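Local coordinates for flavin-dependent monooxygenase, oxygenase subunit HsaA (Rhodococcus sp., PDB 2RFQ), which catalyses the FMNH2-dependent ortho-hydroxylation of the phenolic steroid intermediate 3-HSA to the catechol 3,4-DHSA during bacterial cholesterol breakdown, at residues A[127-131]-A[132-136]; A[171-174]-A[175-178]; A[231-234]-A[235-238]; A[314-317]-A[318-321]. All blocks are in the same frame, centred on the assembly; numbering follows the deposited sequence.

Contact 1 of 4, residues A[127-131]-A[132-136]; sequences QVVDG and GYTVN
Thr134 and Gln127 form a hydrogen-bonded antiparallel pair, two residues in from the turn of a tight beta hairpin. Gln127 N donates to Thr134 O at 2.8 Å, and Thr134 N returns a bond to Gln127 O, so each residue gives its N-H to the other and takes a bond on its C=O. The Thr134 side chain lies on the same face as Val129 and crosses it at about a right angle. Its hydroxyl comes 3.4 Å from Val129 CG1, because OG1 is anti to the carbonyl carbon (chi1 -56°) and leans toward the turn. Both residues branch at CB, a shape that suits extended backbone. On the other face, Val128 CG2 rests 4.1 Å from Tyr133 CE1, a non-hydrogen-bonded pair in which the methyl meets the ring obliquely; Val157 of the adjoining strand also touches both side chains.

Gly132 closes the hairpin. Val129 N reaches Gly132 O at 3.0 Å, and Gly132 N reaches Val129 O at 3.1 Å, each donor standing well above the carbonyl plane it addresses. Between them runs a type II turn with Asp130 and Gly131 at its corner. Gly131 has a positive phi of 89°, and in both glycines a CB would be jammed against the carbonyl oxygen of the preceding residue. Gln127 turns its amide away from the partner strand, and NE2 bonds to Val128 O at 2.9 Å. All four hydrogen bonds between the strands are thus main-chain bonds, and the glycine pair makes the abrupt reversal sterically possible.

Contact 2 of 4, residues A[171-174]-A[175-178]; sequences IPRE and DYRI. With 1PS (3-pyridinium-1-ylpropane-1-sulfonate), chain F.
Arg173 meets Tyr176 and Ile178 across a short 3-10 turn. Two main-chain hydrogen bonds close it: Asp175 N to Pro172 O at 2.9 Å and Tyr176 N to Arg173 O at 3.2 Å.

Among the apolar contacts, Tyr176 brings one ring face under Arg173 CA, a CH-pi contact 3.6 Å from the centroid. Its CG lies between the backbone N and carbonyl carbon (chi1 59°), folding the ring back against the turn, where Ile171 CG2 packs 3.9 Å from Tyr176 CD2. The methyl CD1 of Ile178 covers a face of the Arg173 guanidinium.

Polar contacts converge on the sulfonate. The extended Arg173 chain gives nearly straight bonds from NE to 1PS O3 (3.0 Å) and from NH2 to 1PS O2 (2.7 Å), while Ile178 N holds 1PS O1 at 2.9 Å. Asp146 and Ala148 also bind the guanidinium. A leucine in place of Arg173 would probably leave the sulfonate without its charged partner and Asp146 without its salt bridge. At the far end, one water donates to both Glu174 OE2 and Asp175 OD2, bridging like charges.

Together, arginine and backbone NH form an anion-binding site on a tight connection between two sheet strands.

Contact 3 of 4, residues A[231-234]-A[235-238]; sequences MPWG and TIHP
Pro232 O receives Ile236 N at 3.0 Å, in the carbonyl plane, and also Thr235 N from above that plane, while His237 N bonds to Trp233 O, so the first turn of the helix is closed from an N-cap proline. Proline is tolerated here because the helix asks no hydrogen bond of the N-cap nitrogen.

One turn apart, Trp233 and His237 both set CG opposite the backbone N (chi1 -175° for Trp233), which points them the same way, side by side. The CB of His237 sits over the centre of the indole six-membered ring, 3.4 Å from its centroid in a CH-pi contact. The two ring planes are only 6° apart but slid so far that they barely overlap. A valine at Trp233 would probably uncover His237 CB and leave Tyr120 without its edge-to-face indole partner. On another side of the turn, Met231, present as selenomethionine, sets its CB 3.6 Å from Ile236 CG1, a flexible chain crossing a branched one at about a right angle. Pro238 has no amide hydrogen for Gly234 O, and the helix kinks there; its CD instead lies 3.2 Å from that oxygen.

Thr235 OG1 bonds to Glu304 of helix 277-309, and Pro238 packs on helix 316-344. Ile236 faces helix 80-96, whereas Trp233 and His237 both meet Tyr120, just beyond strand 116-119 and an FMN-binding residue by similarity.

Contact 4 of 4, residues A[314-317]-A[318-321]; sequences VPFE and LRLR
Glu317 and Arg321, one helical turn apart, are joined by a side-on salt bridge. Arg321 NE reaches Glu317 OE2 and NH2 reaches OE1, each at 2.8 Å, both oxygens being met on their syn sides. The carboxylate and guanidinium planes are 23° apart. Glu317 CG sits between the backbone N and carbonyl carbon (chi1 71°), and a bend at chi2 folds the acid over, while Arg321 reaches back to it.

Phe316 is met by two residues. Leu320 CD1 comes 3.6 Å from Phe316 CD2, joining a branched aliphatic end to the ring. The Arg319 guanidinium turns a face to the ring edge, the two planes being 86° apart, with Phe316 CD1 over its centre. Val314 CG1 supports the aliphatic part of Arg319, 3.8 Å from CG.

Farther out, two waters bridge Val314 O to Arg319 NH1, while the terminal carboxylate of Val394 takes a salt bridge from Arg319 NH2. Leu318 packs toward helix 277-309.

Pro315 is the N-cap; its carbonyl accepts Arg319 N at 3.2 Å. An N-cap proline followed by an i to i+4 acid-arginine pair marks the opening turn of helix 316-344, in the acyl-CoA dehydrogenase-type C-terminal helical domain.

Overall arrangement
Two pairs emerge. Contacts 1 and 2 belong to the same beta sheet; their centres are 16 Å apart, and they touch where Val135 CG1 lies 4.2 Å from Ile171 CD1. Contacts 3 and 4 open two helices of the helical part, with centres 11 Å apart and Pro232 CG packed 3.8 Å from Arg319 CG. Between contacts 2 and 3 the nearest atoms are about 14 Å apart. Contact 3 borders the FMN site inferred by similarity, its His237 side chain about 4 Å from that of His368. Contact 2 binds the sulfonate, with the Tyr176 side chain about 7 Å from that of Ser142, also FMN-binding by similarity; contacts 1 and 4 lie away from both sites.

Contact 1 of 4, residues A[127-131]-A[132-136]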
loop_
_atom_site.group_PDB
_atom_site.type_symbol
_atom_site.label_atom_id
_atom_site.label_comp_id
_atom_site.label_asym_id
_atom_site.label_seq_id
_atom_site.Cartn_x
_atom_site.Cartn_y
_atom_site.Cartn_z
ATOM N N GLN A 127 -17.938 -28.325 33.618
ATOM C CA GLN A 127 -18.504 -29.678 33.598
ATOM C C GLN A 127 -19.900 -29.660 34.187
ATOM O O GLN A 127 -20.098 -29.109 35.259
ATOM C CB GLN A 127 -17.618 -30.630 34.415
ATOM C CG GLN A 127 -18.298 -31.919 34.857
ATOM C CD GLN A 127 -18.560 -32.876 33.702
ATOM O OE1 GLN A 127 -17.719 -33.031 32.811
ATOM N NE2 GLN A 127 -19.722 -33.541 33.729
ATOM N N VAL A 128 -20.848 -30.297 33.497
ATOM C CA VAL A 128 -22.210 -30.437 33.997
ATOM C C VAL A 128 -22.199 -31.168 35.336
ATOM O O VAL A 128 -21.602 -32.246 35.460
ATOM C CB VAL A 128 -23.109 -31.180 32.967
ATOM C CG1 VAL A 128 -24.470 -31.568 33.574
ATOM C CG2 VAL A 128 -23.321 -30.324 31.729
ATOM N N VAL A 129 -22.874 -30.574 36.324
ATOM C CA VAL A 129 -23.122 -31.187 37.636
ATOM C C VAL A 129 -24.527 -30.805 38.063
ATOM O O VAL A 129 -25.132 -29.927 37.459
ATOM C CB VAL A 129 -22.095 -30.738 38.732
ATOM C CG1 VAL A 129 -20.688 -31.174 38.363
ATOM C CG2 VAL A 129 -22.181 -29.215 39.022
ATOM N N ASP A 130 -25.059 -31.462 39.090
ATOM C CA ASP A 130 -26.375 -31.082 39.591
ATOM C C ASP A 130 -26.391 -29.598 39.944
ATOM O O ASP A 130 -25.556 -29.134 40.724
ATOM C CB ASP A 130 -26.737 -31.897 40.827
ATOM C CG ASP A 130 -27.032 -33.354 40.506
ATOM O OD1 ASP A 130 -27.212 -33.702 39.311
ATOM O OD2 ASP A 130 -27.095 -34.155 41.465
ATOM N N GLY A 131 -27.320 -28.858 39.343
ATOM C CA GLY A 131 -27.534 -27.458 39.703
ATOM C C GLY A 131 -26.700 -26.461 38.921
ATOM O O GLY A 131 -26.827 -25.259 39.135
ATOM N N GLY A 132 -25.860 -26.955 38.011
ATOM C CA GLY A 132 -25.001 -26.047 37.236
ATOM C C GLY A 132 -23.762 -26.731 36.696
ATOM O O GLY A 132 -23.864 -27.734 35.972
ATOM N N TYR A 133 -22.601 -26.149 37.018
ATOM C CA TYR A 133 -21.315 -26.529 36.412
ATOM C C TYR A 133 -20.168 -26.404 37.386
ATOM O O TYR A 133 -20.170 -25.528 38.269
ATOM C CB TYR A 133 -20.998 -25.646 35.180
ATOM C CG TYR A 133 -22.151 -25.538 34.222
ATOM C CD1 TYR A 133 -22.243 -26.382 33.110
ATOM C CD2 TYR A 133 -23.189 -24.624 34.456
ATOM C CE1 TYR A 133 -23.329 -26.307 32.248
ATOM C CE2 TYR A 133 -24.263 -24.546 33.612
ATOM C CZ TYR A 133 -24.331 -25.375 32.516
ATOM O OH TYR A 133 -25.405 -25.287 31.676
ATOM N N THR A 134 -19.183 -27.287 37.231
ATOM C CA THR A 134 -17.893 -27.113 37.894
ATOM C C THR A 134 -16.950 -26.529 36.855
ATOM O O THR A 134 -16.717 -27.116 35.795
ATOM C CB THR A 134 -17.316 -28.443 38.440
ATOM O OG1 THR A 134 -18.263 -29.050 39.325
ATOM C CG2 THR A 134 -16.022 -28.196 39.210
ATOM N N VAL A 135 -16.420 -25.360 37.174
ATOM C CA VAL A 135 -15.629 -24.617 36.221
ATOM C C VAL A 135 -14.174 -24.592 36.660
ATOM O O VAL A 135 -13.869 -24.446 37.848
ATOM C CB VAL A 135 -16.183 -23.183 36.025
ATOM C CG1 VAL A 135 -15.351 -22.416 34.992
ATOM C CG2 VAL A 135 -17.652 -23.244 35.575
ATOM N N ASN A 136 -13.292 -24.771 35.678
ATOM C CA ASN A 136 -11.840 -24.702 35.853
ATOM C C ASN A 136 -11.255 -23.925 34.698
ATOM O O ASN A 136 -11.610 -24.150 33.531
ATOM C CB ASN A 136 -11.209 -26.101 35.914
ATOM C CG ASN A 136 -11.417 -26.769 37.257
ATOM O OD1 ASN A 136 -10.728 -26.459 38.234
ATOM N ND2 ASN A 136 -12.368 -27.693 37.316
#

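Contact 2 of 4, residues A[171-174]-A[175-178]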
loop_
_atom_site.group_PDB
_atom_site.type_symbol
_atom_site.label_atom_id
_atom_site.label_comp_id
_atom_site.label_asym_id
_atom_site.label_seq_id
_atom_site.Cartn_x
_atom_site.Cartn_y
_atom_site.Cartn_z
ATOM N N ILE A 171 -19.117 -15.432 37.240
ATOM C CA ILE A 171 -18.488 -15.878 38.484
ATOM C C ILE A 171 -18.117 -14.669 39.352
ATOM O O ILE A 171 -17.554 -13.692 38.825
ATOM C CB ILE A 171 -17.217 -16.719 38.182
ATOM C CG1 ILE A 171 -17.571 -17.866 37.221
ATOM C CG2 ILE A 171 -16.592 -17.239 39.493
ATOM C CD1 ILE A 171 -16.472 -18.957 37.011
ATOM N N PRO A 172 -18.462 -14.709 40.659
ATOM C CA PRO A 172 -18.098 -13.558 41.472
ATOM C C PRO A 172 -16.637 -13.594 41.884
ATOM O O PRO A 172 -16.033 -14.662 41.951
ATOM C CB PRO A 172 -19.001 -13.712 42.701
ATOM C CG PRO A 172 -19.096 -15.233 42.873
ATOM C CD PRO A 172 -19.200 -15.735 41.442
ATOM N N ARG A 173 -16.075 -12.429 42.199
ATOM C CA ARG A 173 -14.655 -12.345 42.511
ATOM C C ARG A 173 -14.205 -13.150 43.734
ATOM O O ARG A 173 -13.048 -13.532 43.809
ATOM C CB ARG A 173 -14.219 -10.878 42.613
ATOM C CG ARG A 173 -12.718 -10.691 42.698
ATOM C CD ARG A 173 -12.387 -9.301 42.257
ATOM N NE ARG A 173 -10.987 -9.018 42.534
ATOM C CZ ARG A 173 -10.403 -7.854 42.278
ATOM N NH1 ARG A 173 -11.112 -6.874 41.708
ATOM N NH2 ARG A 173 -9.104 -7.684 42.588
ATOM N N GLU A 174 -15.107 -13.431 44.675
ATOM C CA GLU A 174 -14.737 -14.238 45.836
ATOM C C GLU A 174 -14.353 -15.662 45.399
ATOM O O GLU A 174 -13.661 -16.378 46.129
ATOM C CB GLU A 174 -15.878 -14.270 46.847
ATOM C CG GLU A 174 -17.122 -14.965 46.323
ATOM C CD GLU A 174 -18.359 -14.700 47.146
ATOM O OE1 GLU A 174 -18.630 -13.522 47.482
ATOM O OE2 GLU A 174 -19.084 -15.675 47.427
ATOM N N ASP A 175 -14.774 -16.047 44.191
ATOM C CA ASP A 175 -14.508 -17.380 43.644
ATOM C C ASP A 175 -13.335 -17.482 42.677
ATOM O O ASP A 175 -13.069 -18.555 42.126
ATOM C CB ASP A 175 -15.769 -17.970 42.996
ATOM C CG ASP A 175 -16.846 -18.335 44.007
ATOM O OD1 ASP A 175 -16.517 -18.543 45.203
ATOM O OD2 ASP A 175 -18.026 -18.436 43.583
ATOM N N TYR A 176 -12.636 -16.377 42.442
ATOM C CA TYR A 176 -11.457 -16.457 41.569
ATOM C C TYR A 176 -10.291 -15.640 42.069
ATOM O O TYR A 176 -10.459 -14.799 42.943
ATOM C CB TYR A 176 -11.785 -16.094 40.114
ATOM C CG TYR A 176 -12.366 -14.726 39.835
ATOM C CD1 TYR A 176 -11.563 -13.574 39.779
ATOM C CD2 TYR A 176 -13.722 -14.597 39.555
ATOM C CE1 TYR A 176 -12.111 -12.322 39.465
ATOM C CE2 TYR A 176 -14.287 -13.356 39.245
ATOM C CZ TYR A 176 -13.480 -12.222 39.207
ATOM O OH TYR A 176 -14.083 -11.012 38.911
ATOM N N ARG A 177 -9.116 -15.909 41.507
ATOM C CA ARG A 177 -7.887 -15.187 41.845
ATOM C C ARG A 177 -7.380 -14.473 40.595
ATOM O O ARG A 177 -7.461 -15.012 39.486
ATOM C CB ARG A 177 -6.833 -16.191 42.333
ATOM C CG ARG A 177 -5.564 -15.576 42.847
ATOM C CD ARG A 177 -4.525 -16.660 43.196
ATOM N NE ARG A 177 -3.820 -17.202 42.031
ATOM C CZ ARG A 177 -3.874 -18.467 41.629
ATOM N NH1 ARG A 177 -4.601 -19.355 42.300
ATOM N NH2 ARG A 177 -3.170 -18.859 40.567
ATOM N N ILE A 178 -6.867 -13.263 40.772
ATOM C CA ILE A 178 -6.273 -12.539 39.654
ATOM C C ILE A 178 -4.757 -12.623 39.792
ATOM O O ILE A 178 -4.207 -12.243 40.848
ATOM C CB ILE A 178 -6.734 -11.058 39.618
ATOM C CG1 ILE A 178 -8.236 -10.958 39.292
ATOM C CG2 ILE A 178 -5.934 -10.286 38.591
ATOM C CD1 ILE A 178 -8.848 -9.550 39.470
HETATM S S1 1PS F . -8.029 -11.117 43.884
HETATM O O1 1PS F . -7.087 -12.161 43.399
HETATM O O2 1PS F . -7.608 -9.778 43.399
HETATM O O3 1PS F . -9.450 -11.367 43.481
HETATM O O HOH W 1 -19.616 -17.808 45.753
#

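Contact 3 of 4, residues A[231-234]-A[235-238]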
loop_
_atom_site.group_PDB
_atom_site.type_symbol
_atom_site.label_atom_id
_atom_site.label_comp_id
_atom_site.label_asym_id
_atom_site.label_seq_id
_atom_site.Cartn_x
_atom_site.Cartn_y
_atom_site.Cartn_z
HETATM N N MSE A 231 -29.444 -6.528 19.445
HETATM C CA MSE A 231 -28.298 -6.377 18.535
HETATM C C MSE A 231 -27.450 -7.652 18.523
HETATM O O MSE A 231 -27.298 -8.280 19.556
HETATM C CB MSE A 231 -27.417 -5.194 18.955
HETATM C CG MSE A 231 -28.113 -3.859 18.808
HETATM SE SE MSE A 231 -28.008 -3.204 16.954
HETATM C CE MSE A 231 -26.067 -2.818 16.896
ATOM N N PRO A 232 -26.893 -8.018 17.350
ATOM C CA PRO A 232 -26.073 -9.221 17.260
ATOM C C PRO A 232 -24.731 -9.076 17.970
ATOM O O PRO A 232 -24.064 -8.054 17.808
ATOM C CB PRO A 232 -25.890 -9.417 15.736
ATOM C CG PRO A 232 -26.007 -8.064 15.160
ATOM C CD PRO A 232 -27.046 -7.352 16.044
ATOM N N TRP A 233 -24.362 -10.092 18.761
ATOM C CA TRP A 233 -23.049 -10.119 19.418
ATOM C C TRP A 233 -21.907 -9.935 18.421
ATOM O O TRP A 233 -20.898 -9.293 18.755
ATOM C CB TRP A 233 -22.876 -11.451 20.161
ATOM C CG TRP A 233 -21.605 -11.584 20.990
ATOM C CD1 TRP A 233 -20.623 -12.515 20.814
ATOM C CD2 TRP A 233 -21.219 -10.813 22.150
ATOM N NE1 TRP A 233 -19.646 -12.364 21.769
ATOM C CE2 TRP A 233 -19.984 -11.336 22.605
ATOM C CE3 TRP A 233 -21.786 -9.739 22.840
ATOM C CZ2 TRP A 233 -19.315 -10.831 23.726
ATOM C CZ3 TRP A 233 -21.103 -9.209 23.956
ATOM C CH2 TRP A 233 -19.882 -9.769 24.388
ATOM N N GLY A 234 -22.055 -10.505 17.223
ATOM C CA GLY A 234 -21.004 -10.428 16.200
ATOM C C GLY A 234 -20.702 -9.007 15.739
ATOM O O GLY A 234 -19.638 -8.746 15.167
ATOM N N THR A 235 -21.676 -8.096 15.916
ATOM C CA THR A 235 -21.412 -6.667 15.773
ATOM C C THR A 235 -21.007 -5.972 17.092
ATOM O O THR A 235 -20.046 -5.210 17.136
ATOM C CB THR A 235 -22.620 -5.941 15.143
ATOM O OG1 THR A 235 -22.801 -6.431 13.809
ATOM C CG2 THR A 235 -22.373 -4.426 15.077
ATOM N N ILE A 236 -21.762 -6.220 18.151
ATOM C CA ILE A 236 -21.555 -5.508 19.420
ATOM C C ILE A 236 -20.162 -5.696 20.008
ATOM O O ILE A 236 -19.509 -4.708 20.427
ATOM C CB ILE A 236 -22.633 -5.980 20.436
ATOM C CG1 ILE A 236 -24.014 -5.459 19.976
ATOM C CG2 ILE A 236 -22.274 -5.565 21.885
ATOM C CD1 ILE A 236 -24.249 -3.925 20.241
ATOM N N HIS A 237 -19.712 -6.949 20.085
ATOM C CA HIS A 237 -18.425 -7.191 20.776
ATOM C C HIS A 237 -17.255 -6.742 19.896
ATOM O O HIS A 237 -16.424 -5.939 20.343
ATOM C CB HIS A 237 -18.330 -8.630 21.260
ATOM C CG HIS A 237 -16.998 -8.990 21.838
ATOM N ND1 HIS A 237 -16.411 -8.276 22.863
ATOM C CD2 HIS A 237 -16.132 -9.982 21.521
ATOM C CE1 HIS A 237 -15.240 -8.819 23.157
ATOM N NE2 HIS A 237 -15.047 -9.851 22.353
ATOM N N PRO A 238 -17.201 -7.204 18.632
ATOM C CA PRO A 238 -16.082 -6.685 17.824
ATOM C C PRO A 238 -16.045 -5.145 17.673
ATOM O O PRO A 238 -14.960 -4.551 17.645
ATOM C CB PRO A 238 -16.267 -7.387 16.469
ATOM C CG PRO A 238 -16.933 -8.697 16.853
ATOM C CD PRO A 238 -17.957 -8.236 17.898
#

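Contact 4 of 4, residues A[314-317]-A[318-321]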
loop_
_atom_site.group_PDB
_atom_site.type_symbol
_atom_site.label_atom_id
_atom_site.label_comp_id
_atom_site.label_asym_id
_atom_site.label_seq_id
_atom_site.Cartn_x
_atom_site.Cartn_y
_atom_site.Cartn_z
ATOM N N VAL A 314 -32.329 -8.033 11.808
ATOM C CA VAL A 314 -31.108 -7.539 11.182
ATOM C C VAL A 314 -30.717 -8.596 10.148
ATOM O O VAL A 314 -30.512 -9.757 10.514
ATOM C CB VAL A 314 -29.945 -7.392 12.203
ATOM C CG1 VAL A 314 -28.660 -7.041 11.473
ATOM C CG2 VAL A 314 -30.269 -6.324 13.269
ATOM N N PRO A 315 -30.677 -8.220 8.858
ATOM C CA PRO A 315 -30.355 -9.280 7.901
ATOM C C PRO A 315 -28.915 -9.714 7.976
ATOM O O PRO A 315 -28.033 -8.914 8.309
ATOM C CB PRO A 315 -30.671 -8.658 6.534
ATOM C CG PRO A 315 -30.662 -7.215 6.734
ATOM C CD PRO A 315 -30.973 -6.938 8.199
ATOM N N PHE A 316 -28.685 -10.980 7.630
ATOM C CA PHE A 316 -27.354 -11.530 7.662
ATOM C C PHE A 316 -26.365 -10.748 6.807
ATOM O O PHE A 316 -25.206 -10.568 7.230
ATOM C CB PHE A 316 -27.378 -13.002 7.268
ATOM C CG PHE A 316 -26.146 -13.747 7.684
ATOM C CD1 PHE A 316 -25.823 -13.889 9.038
ATOM C CD2 PHE A 316 -25.295 -14.296 6.726
ATOM C CE1 PHE A 316 -24.673 -14.574 9.426
ATOM C CE2 PHE A 316 -24.157 -14.988 7.107
ATOM C CZ PHE A 316 -23.841 -15.123 8.458
ATOM N N GLU A 317 -26.804 -10.259 5.635
ATOM C CA GLU A 317 -25.903 -9.493 4.767
ATOM C C GLU A 317 -25.347 -8.271 5.490
ATOM O O GLU A 317 -24.168 -7.923 5.310
ATOM C CB GLU A 317 -26.539 -9.106 3.415
ATOM C CG GLU A 317 -27.647 -8.025 3.452
ATOM C CD GLU A 317 -27.156 -6.541 3.432
ATOM O OE1 GLU A 317 -27.938 -5.686 3.924
ATOM O OE2 GLU A 317 -26.040 -6.213 2.930
ATOM N N LEU A 318 -26.179 -7.626 6.325
ATOM C CA LEU A 318 -25.712 -6.472 7.091
ATOM C C LEU A 318 -24.715 -6.872 8.187
ATOM O O LEU A 318 -23.710 -6.183 8.399
ATOM C CB LEU A 318 -26.912 -5.715 7.670
ATOM C CG LEU A 318 -26.627 -4.514 8.574
ATOM C CD1 LEU A 318 -25.666 -3.505 7.958
ATOM C CD2 LEU A 318 -27.966 -3.838 8.969
ATOM N N ARG A 319 -24.991 -7.983 8.866
ATOM C CA ARG A 319 -24.058 -8.491 9.875
ATOM C C ARG A 319 -22.702 -8.786 9.227
ATOM O O ARG A 319 -21.658 -8.533 9.830
ATOM C CB ARG A 319 -24.629 -9.738 10.554
ATOM C CG ARG A 319 -25.714 -9.363 11.578
ATOM C CD ARG A 319 -26.571 -10.554 11.938
ATOM N NE ARG A 319 -25.797 -11.619 12.552
ATOM C CZ ARG A 319 -26.263 -12.844 12.798
ATOM N NH1 ARG A 319 -27.527 -13.167 12.487
ATOM N NH2 ARG A 319 -25.470 -13.764 13.364
ATOM N N LEU A 320 -22.728 -9.294 7.987
ATOM C CA LEU A 320 -21.473 -9.555 7.261
ATOM C C LEU A 320 -20.744 -8.262 6.905
ATOM O O LEU A 320 -19.506 -8.152 7.080
ATOM C CB LEU A 320 -21.737 -10.369 5.977
ATOM C CG LEU A 320 -22.147 -11.821 6.224
ATOM C CD1 LEU A 320 -22.725 -12.438 4.933
ATOM C CD2 LEU A 320 -20.974 -12.653 6.730
ATOM N N ARG A 321 -21.499 -7.268 6.413
ATOM C CA ARG A 321 -20.893 -5.954 6.124
ATOM C C ARG A 321 -20.296 -5.317 7.386
ATOM O O ARG A 321 -19.227 -4.693 7.334
ATOM C CB ARG A 321 -21.889 -4.974 5.479
ATOM C CG ARG A 321 -22.103 -5.285 4.011
ATOM C CD ARG A 321 -22.865 -4.174 3.314
ATOM N NE ARG A 321 -24.276 -4.230 3.653
ATOM C CZ ARG A 321 -24.956 -3.309 4.315
ATOM N NH1 ARG A 321 -24.362 -2.192 4.743
ATOM N NH2 ARG A 321 -26.257 -3.507 4.529
HETATM O O HOH W 2 -29.334 -12.230 10.551
HETATM O O HOH W 3 -30.144 -11.323 12.602
#